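Local structure of peptidase S9 prolyl oligopeptidase catalytic domain-containing protein (Pyrococcus horikoshii, 4HXF) at residues A15-P20 with P322-L327; V27-T32 with V46-E51. The protein is an acylaminoacyl peptidase, probably acting as a serine protease of the prolyl oligopeptidase family, that forms a self-compartmentalizing hexamer to select its substrates. All coordinates share one frame; numbering follows the deposited sequence.

Contact 1. Residues A15-P20 with P322-L327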
ATOM      1  N   ALA A  15       3.163  36.264   0.271  1.00 13.82           N
ATOM      2  CA  ALA A  15       3.543  35.678   1.576  1.00 14.25           C
ATOM      3  C   ALA A  15       2.617  36.191   2.581  1.00 15.58           C
ATOM      4  O   ALA A  15       2.441  37.416   2.638  1.00 16.88           O
ATOM      5  CB  ALA A  15       5.028  36.067   1.938  1.00 15.47           C
ATOM      6  N   TYR A  16       2.049  35.295   3.444  1.00 14.37           N
ATOM      7  CA  TYR A  16       1.060  35.706   4.398  1.00 14.46           C
ATOM      8  C   TYR A  16       1.683  35.508   5.814  1.00 16.14           C
ATOM      9  O   TYR A  16       2.083  34.415   6.190  1.00 19.41           O
ATOM     10  CB  TYR A  16      -0.188  34.959   4.290  1.00 15.96           C
ATOM     11  CG  TYR A  16      -0.861  35.135   2.986  1.00 15.65           C
ATOM     12  CD1 TYR A  16      -0.695  34.242   1.940  1.00 15.32           C
ATOM     13  CD2 TYR A  16      -1.681  36.254   2.761  1.00 17.12           C
ATOM     14  CE1 TYR A  16      -1.313  34.501   0.732  1.00 16.17           C
ATOM     15  CE2 TYR A  16      -2.252  36.460   1.510  1.00 16.70           C
ATOM     16  CZ  TYR A  16      -2.073  35.597   0.521  1.00 17.06           C
ATOM     17  OH  TYR A  16      -2.704  35.838  -0.714  1.00 16.73           O
ATOM     18  N   LEU A  17       1.763  36.586   6.544  1.00 14.37           N
ATOM     19  CA  LEU A  17       2.351  36.553   7.869  1.00 13.60           C
ATOM     20  C   LEU A  17       1.282  36.604   8.969  1.00 15.95           C
ATOM     21  O   LEU A  17       0.273  37.367   8.884  1.00 14.36           O
ATOM     22  CB  LEU A  17       3.295  37.718   8.126  1.00 14.82           C
ATOM     23  CG  LEU A  17       4.458  37.975   7.164  1.00 15.82           C
ATOM     24  CD1 LEU A  17       5.307  39.123   7.680  1.00 15.28           C
ATOM     25  CD2 LEU A  17       5.211  36.662   6.875  1.00 15.58           C
ATOM     26  N   SER A  18       1.559  35.878  10.042  1.00 15.25           N
ATOM     27  CA  SER A  18       0.624  35.859  11.195  1.00 15.53           C
ATOM     28  C   SER A  18       1.320  35.514  12.506  1.00 16.35           C
ATOM     29  O   SER A  18       2.494  35.087  12.538  1.00 14.78           O
ATOM     30  CB  SER A  18      -0.465  34.831  10.979  1.00 15.32           C
ATOM     31  OG  SER A  18       0.061  33.501  10.928  1.00 16.10           O
ATOM     32  N   ASP A  19       0.611  35.766  13.615  1.00 16.25           N
ATOM     33  CA  ASP A  19       0.984  35.222  14.972  1.00 16.58           C
ATOM     34  C   ASP A  19       2.377  35.742  15.424  1.00 17.92           C
ATOM     35  O   ASP A  19       3.245  34.949  15.759  1.00 15.77           O
ATOM     36  CB  ASP A  19       0.830  33.729  15.072  1.00 16.66           C
ATOM     37  CG  ASP A  19       0.645  33.188  16.564  1.00 15.03           C
ATOM     38  OD1 ASP A  19       0.585  34.094  17.431  1.00 20.32           O
ATOM     39  OD2 ASP A  19       0.571  31.939  16.611  1.00 19.60           O
ATOM     40  N   PRO A  20       2.613  37.052  15.425  1.00 17.78           N
ATOM     41  CA  PRO A  20       3.846  37.614  15.912  1.00 16.96           C
ATOM     42  C   PRO A  20       4.015  37.371  17.439  1.00 18.15           C
ATOM     43  O   PRO A  20       3.109  37.632  18.203  1.00 16.23           O
ATOM     44  CB  PRO A  20       3.722  39.076  15.574  1.00 18.64           C
ATOM     45  CG  PRO A  20       2.279  39.329  15.673  1.00 20.51           C
ATOM     46  CD  PRO A  20       1.632  38.135  15.118  1.00 20.55           C
ATOM     47  N   PRO A 322      -0.493  43.243   1.701  1.00 16.45           N
ATOM     48  CA  PRO A 322      -0.615  42.326   2.843  1.00 15.98           C
ATOM     49  C   PRO A 322       0.331  42.696   3.924  1.00 15.16           C
ATOM     50  O   PRO A 322       1.343  43.383   3.721  1.00 15.76           O
ATOM     51  CB  PRO A 322      -0.258  40.946   2.255  1.00 16.85           C
ATOM     52  CG  PRO A 322      -0.541  41.073   0.737  1.00 17.39           C
ATOM     53  CD  PRO A 322      -0.173  42.521   0.431  1.00 16.50           C
ATOM     54  N   ALA A 323       0.067  42.138   5.105  1.00 15.47           N
ATOM     55  CA  ALA A 323       0.821  42.448   6.311  1.00 15.27           C
ATOM     56  C   ALA A 323       2.308  42.227   6.130  1.00 15.59           C
ATOM     57  O   ALA A 323       2.773  41.252   5.547  1.00 17.31           O
ATOM     58  CB  ALA A 323       0.362  41.575   7.529  1.00 17.96           C
ATOM     59  N   GLU A 324       3.052  43.144   6.717  1.00 14.86           N
ATOM     60  CA  GLU A 324       4.473  42.988   6.949  1.00 15.62           C
ATOM     61  C   GLU A 324       4.722  43.288   8.415  1.00 15.84           C
ATOM     62  O   GLU A 324       3.939  43.945   9.078  1.00 15.79           O
ATOM     63  CB  GLU A 324       5.354  43.925   6.052  1.00 15.17           C
ATOM     64  CG  GLU A 324       5.242  43.726   4.556  1.00 14.88           C
ATOM     65  CD  GLU A 324       5.922  42.486   3.988  1.00 14.52           C
ATOM     66  OE1 GLU A 324       5.660  42.191   2.797  1.00 14.54           O
ATOM     67  OE2 GLU A 324       6.749  41.812   4.696  1.00 14.34           O
ATOM     68  N   LEU A 325       5.913  42.956   8.909  1.00 17.02           N
ATOM     69  CA  LEU A 325       6.266  43.141  10.323  1.00 18.24           C
ATOM     70  C   LEU A 325       7.045  44.405  10.492  1.00 17.80           C
ATOM     71  O   LEU A 325       7.890  44.808   9.631  1.00 18.08           O
ATOM     72  CB  LEU A 325       7.104  41.965  10.874  1.00 19.95           C
ATOM     73  CG  LEU A 325       7.304  41.804  12.397  1.00 23.17           C
ATOM     74  CD1 LEU A 325       5.982  41.443  13.105  1.00 21.31           C
ATOM     75  CD2 LEU A 325       8.435  40.738  12.559  1.00 29.00           C
ATOM     76  N   TYR A 326       6.718  45.037  11.591  1.00 17.66           N
ATOM     77  CA  TYR A 326       7.345  46.264  12.048  1.00 16.56           C
ATOM     78  C   TYR A 326       7.739  46.253  13.537  1.00 16.97           C
ATOM     79  O   TYR A 326       7.290  45.441  14.355  1.00 17.08           O
ATOM     80  CB  TYR A 326       6.302  47.411  11.913  1.00 18.03           C
ATOM     81  CG  TYR A 326       5.905  47.727  10.497  1.00 18.39           C
ATOM     82  CD1 TYR A 326       5.075  46.852   9.789  1.00 18.32           C
ATOM     83  CD2 TYR A 326       6.430  48.803   9.828  1.00 18.35           C
ATOM     84  CE1 TYR A 326       4.765  47.097   8.472  1.00 16.96           C
ATOM     85  CE2 TYR A 326       6.129  49.070   8.484  1.00 19.92           C
ATOM     86  CZ  TYR A 326       5.278  48.225   7.824  1.00 19.45           C
ATOM     87  OH  TYR A 326       5.003  48.455   6.502  1.00 21.06           O
ATOM     88  N   LEU A 327       8.702  47.070  13.838  1.00 21.50           N
ATOM     89  CA  LEU A 327       9.198  47.226  15.231  1.00 24.65           C
ATOM     90  C   LEU A 327       8.993  48.731  15.612  1.00 26.76           C
ATOM     91  O   LEU A 327       9.120  49.619  14.789  1.00 26.18           O
ATOM     92  CB  LEU A 327      10.678  46.805  15.302  1.00 29.09           C
ATOM     93  CG  LEU A 327      11.613  47.202  16.467  1.00 31.62           C
ATOM     94  CD1 LEU A 327      11.397  46.428  17.747  1.00 33.84           C
ATOM     95  CD2 LEU A 327      13.060  46.949  16.054  1.00 31.47           C
TER
HETATM   96  O   HOH W   1       1.474  39.024   4.834  1.00 17.65           O

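Contact 2. Residues V27-T32 with V46-E51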
ATOM      1  N   VAL A  27      12.095  37.819  17.653  1.00 23.94           N
ATOM      2  CA  VAL A  27      10.753  37.869  17.144  0.50 21.60           C
ATOM      3  C   VAL A  27      10.481  36.548  16.468  1.00 21.18           C
ATOM      4  O   VAL A  27      11.411  36.041  15.781  1.00 23.40           O
ATOM      5  CB  VAL A  27      10.712  39.045  16.195  0.50 21.49           C
ATOM      6  CG1 VAL A  27       9.319  39.269  15.605  0.50 21.71           C
ATOM      7  CG2 VAL A  27      11.108  40.269  17.016  0.50 19.75           C
ATOM      8  N   ALA A  28       9.295  35.974  16.638  1.00 19.23           N
ATOM      9  CA  ALA A  28       8.894  34.795  15.866  1.00 17.24           C
ATOM     10  C   ALA A  28       7.571  35.119  15.230  1.00 16.82           C
ATOM     11  O   ALA A  28       6.786  35.934  15.727  1.00 17.03           O
ATOM     12  CB  ALA A  28       8.757  33.535  16.713  1.00 17.86           C
ATOM     13  N   TYR A  29       7.335  34.494  14.072  1.00 14.25           N
ATOM     14  CA  TYR A  29       6.061  34.655  13.382  1.00 15.14           C
ATOM     15  C   TYR A  29       5.886  33.523  12.418  1.00 14.02           C
ATOM     16  O   TYR A  29       6.859  32.731  12.185  1.00 14.48           O
ATOM     17  CB  TYR A  29       5.965  36.052  12.674  1.00 16.26           C
ATOM     18  CG  TYR A  29       7.056  36.378  11.695  1.00 14.56           C
ATOM     19  CD1 TYR A  29       8.202  36.985  12.130  1.00 15.58           C
ATOM     20  CD2 TYR A  29       6.996  35.934  10.377  1.00 16.01           C
ATOM     21  CE1 TYR A  29       9.257  37.230  11.256  1.00 15.76           C
ATOM     22  CE2 TYR A  29       8.021  36.243   9.490  1.00 14.56           C
ATOM     23  CZ  TYR A  29       9.164  36.858   9.940  1.00 15.26           C
ATOM     24  OH  TYR A  29      10.226  37.164   9.135  1.00 16.47           O
ATOM     25  N   VAL A  30       4.722  33.365  11.787  1.00 14.58           N
ATOM     26  CA  VAL A  30       4.408  32.279  10.873  1.00 14.08           C
ATOM     27  C   VAL A  30       4.299  32.855   9.459  1.00 14.73           C
ATOM     28  O   VAL A  30       3.652  33.884   9.279  1.00 14.05           O
ATOM     29  CB  VAL A  30       3.075  31.508  11.166  1.00 15.32           C
ATOM     30  CG1 VAL A  30       2.852  30.406  10.209  1.00 16.62           C
ATOM     31  CG2 VAL A  30       3.168  31.037  12.648  1.00 14.57           C
ATOM     32  N   LEU A  31       5.030  32.246   8.572  1.00 14.71           N
ATOM     33  CA  LEU A  31       5.002  32.558   7.105  1.00 15.33           C
ATOM     34  C   LEU A  31       4.163  31.448   6.445  1.00 15.09           C
ATOM     35  O   LEU A  31       4.515  30.248   6.567  1.00 15.49           O
ATOM     36  CB  LEU A  31       6.416  32.532   6.559  1.00 15.39           C
ATOM     37  CG  LEU A  31       6.545  32.517   5.029  1.00 16.71           C
ATOM     38  CD1 LEU A  31       5.992  33.801   4.418  1.00 19.81           C
ATOM     39  CD2 LEU A  31       8.045  32.398   4.665  1.00 19.20           C
ATOM     40  N   THR A  32       3.064  31.845   5.811  1.00 14.19           N
ATOM     41  CA  THR A  32       2.140  30.944   5.136  1.00 14.05           C
ATOM     42  C   THR A  32       2.125  31.181   3.651  1.00 13.80           C
ATOM     43  O   THR A  32       2.094  32.323   3.248  1.00 14.69           O
ATOM     44  CB  THR A  32       0.704  31.038   5.682  1.00 14.57           C
ATOM     45  OG1 THR A  32       0.777  30.746   7.122  1.00 16.83           O
ATOM     46  CG2 THR A  32      -0.310  30.100   4.942  1.00 15.29           C
ATOM     47  N   VAL A  46       9.313  31.567  11.403  1.00 12.96           N
ATOM     48  CA  VAL A  46      10.536  32.323  11.192  1.00 14.39           C
ATOM     49  C   VAL A  46      10.887  32.977  12.502  1.00 15.28           C
ATOM     50  O   VAL A  46      10.024  33.551  13.179  1.00 17.00           O
ATOM     51  CB  VAL A  46      10.353  33.390  10.072  1.00 15.14           C
ATOM     52  CG1 VAL A  46      11.701  34.149   9.849  1.00 15.01           C
ATOM     53  CG2 VAL A  46       9.813  32.696   8.802  1.00 14.47           C
ATOM     54  N   ILE A  47      12.132  32.869  12.893  1.00 15.77           N
ATOM     55  CA  ILE A  47      12.651  33.496  14.126  1.00 15.96           C
ATOM     56  C   ILE A  47      13.700  34.458  13.704  1.00 17.32           C
ATOM     57  O   ILE A  47      14.710  34.107  13.023  1.00 17.60           O
ATOM     58  CB  ILE A  47      13.265  32.440  15.069  1.00 19.06           C
ATOM     59  CG1 ILE A  47      12.144  31.378  15.436  1.00 19.61           C
ATOM     60  CG2 ILE A  47      13.890  33.084  16.304  1.00 18.91           C
ATOM     61  CD1 ILE A  47      12.687  30.017  15.696  1.00 26.24           C
ATOM     62  N   GLU A  48      13.456  35.719  14.034  1.00 17.30           N
ATOM     63  CA  GLU A  48      14.421  36.773  13.708  1.00 23.83           C
ATOM     64  C   GLU A  48      15.109  37.307  14.897  1.00 26.18           C
ATOM     65  O   GLU A  48      14.489  37.538  15.959  1.00 26.61           O
ATOM     66  CB  GLU A  48      13.824  37.948  13.022  1.00 29.33           C
ATOM     67  CG  GLU A  48      13.139  37.483  11.837  1.00 31.77           C
ATOM     68  CD  GLU A  48      13.011  38.537  10.768  1.00 35.66           C
ATOM     69  OE1 GLU A  48      13.525  39.693  10.844  1.00 33.99           O
ATOM     70  OE2 GLU A  48      12.290  38.132   9.857  1.00 23.95           O
ATOM     71  N   ASN A  49      16.414  37.516  14.738  1.00 28.06           N
ATOM     72  CA  ASN A  49      17.157  38.033  15.921  1.00 34.39           C
ATOM     73  C   ASN A  49      17.458  39.448  15.589  1.00 39.20           C
ATOM     74  O   ASN A  49      18.248  39.646  14.680  1.00 46.03           O
ATOM     75  CB  ASN A  49      18.490  37.333  16.219  1.00 44.51           C
ATOM     76  CG  ASN A  49      19.231  38.021  17.405  1.00 51.24           C
ATOM     77  OD1 ASN A  49      19.606  39.195  17.335  1.00 52.86           O
ATOM     78  ND2 ASN A  49      19.282  37.344  18.513  1.00 43.12           N
ATOM     79  N   LEU A  50      16.879  40.388  16.370  1.00 41.28           N
ATOM     80  CA  LEU A  50      16.862  41.812  16.039  1.00 42.39           C
ATOM     81  C   LEU A  50      18.318  42.352  16.241  1.00 54.35           C
ATOM     82  O   LEU A  50      18.724  43.301  15.600  1.00 54.82           O
ATOM     83  CB  LEU A  50      15.834  42.548  16.899  1.00 46.78           C
ATOM     84  CG  LEU A  50      14.388  42.092  16.760  1.00 38.57           C
ATOM     85  CD1 LEU A  50      13.504  42.482  17.954  1.00 40.24           C
ATOM     86  CD2 LEU A  50      13.875  42.627  15.452  1.00 47.55           C
ATOM     87  N   GLU A  51      19.085  41.673  17.107  1.00 60.09           N
ATOM     88  CA  GLU A  51      20.567  41.664  17.025  1.00 74.62           C
ATOM     89  C   GLU A  51      21.241  41.565  15.610  1.00 82.48           C
ATOM     90  O   GLU A  51      22.161  42.341  15.376  1.00101.91           O
TER

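Contact 1. Residues A15-P20 with P322-L327
The carboxylate of Glu324 is the flat side-chain group that meets Leu17 here: the methyl CD1 of Leu17 comes from one side of its plane, displaced beyond the rim on the OE2 side, with 4.3 Å between Leu17 CD1 and Glu324 OE2. The group's orientation is fixed by polar partners, since OE2 bonds with Thr336 OG1 and Tyr338 N while OE1 bonds with Asn339 N and forms a salt bridge with Arg321. The same Leu17 methyl rests against backbone, 3.9 Å from Ala323 O and 4.0 Å from Glu324 CA. With CG anti to the carbonyl carbon (chi1 -55°), the branch of Leu17 reaches across to the facing chain.

Segments 15-20 and 322-327 belong to the first and last blades of a seven-bladed beta-propeller. Each of these blades is built from four consecutive strands, and across this part of the ring closure no direct hydrogen bond links the two segments; the strand axes approach to 7.9 Å at 46°. A water bridges the seam instead. It donates to Ala15 O (2.9 Å from the water oxygen) and to Ala323 O (2.7 Å), and accepts from Leu17 N (3.0 Å), so three backbone groups share one molecule. Farther along, Pro20 CB meets Leu325 CD1 at 4.1 Å, and Leu315 of the neighbouring strand packs on both Pro20 and Leu325.

Contact 2. Residues V27-T32 with V46-E51
Tyr29 and Val46 face each other in the beta hairpin of strands 26-35 and 40-49, the two middle strands of the first propeller blade; segments 27-32 and 46-49 run antiparallel, their axes at 156°. Backbone hydrogen bonds set the register. Val27 and Glu48 form one hydrogen-bonded pair (Val27 N to Glu48 O 2.9 Å, Glu48 N to Val27 O 2.7 Å), and Tyr29 with Val46 forms another (Tyr29 N to Val46 O 3.0 Å, Val46 N to Tyr29 O 2.8 Å). Ala28 and Ile47 make the non-hydrogen-bonded pair between them, with their side chains on the opposite face of the sheet.

Apolar contacts centre on the Tyr29 ring. Its CG sits between the backbone N and the carbonyl carbon (chi1 56°), which brings the ring alongside Val46, the two side chains pointing the same way. Val46 CB makes a CH-pi contact over one face, 4.0 Å from the centroid of the Tyr29 ring, while Val46 CG1 lies 3.4 Å from Tyr29 OH and Val46 CG2 packs on Leu31 CB. An alanine in place of Val46 would keep CB over the ring but lose both methyls, and would probably leave gaps beside Tyr29 OH and Leu31 CB.

Polar side-chain contacts lie at the ring's edge. Glu48 OE2 also forms a salt bridge with Arg55, and Tyr29 OH is hydrogen-bonded to Tyr338 OH as well. In the Tyr29 ring plane, Tyr29 OH donates to Glu48 OE2 over a modelled 2.4 Å, so short that the exact length is doubtful.

How the contacts relate
Contact 2 is nested inside the long chain loop that contact 1 closes, and the centres of the two are about 10 Å apart. Strands 16-23 and 26-35, neighbours in one sheet, couple them: Tyr16 O lies 2.8 Å from Thr32 N and Ser18 O 2.9 Å from Val30 N, both probable hydrogen bonds. Ala15 CB also packs 3.5 Å from Leu31 CD1. At this end the blade nears a subunit interface, and bound magnesium lies about 6 Å from the side chain of Leu31 and, measured separately, about 10 Å from that of Ala15; both residues pack on the second subunit, Leu31 on its Glu162. Neither contact supplies a residue to the inhibitor pocket around Ser466 and His578.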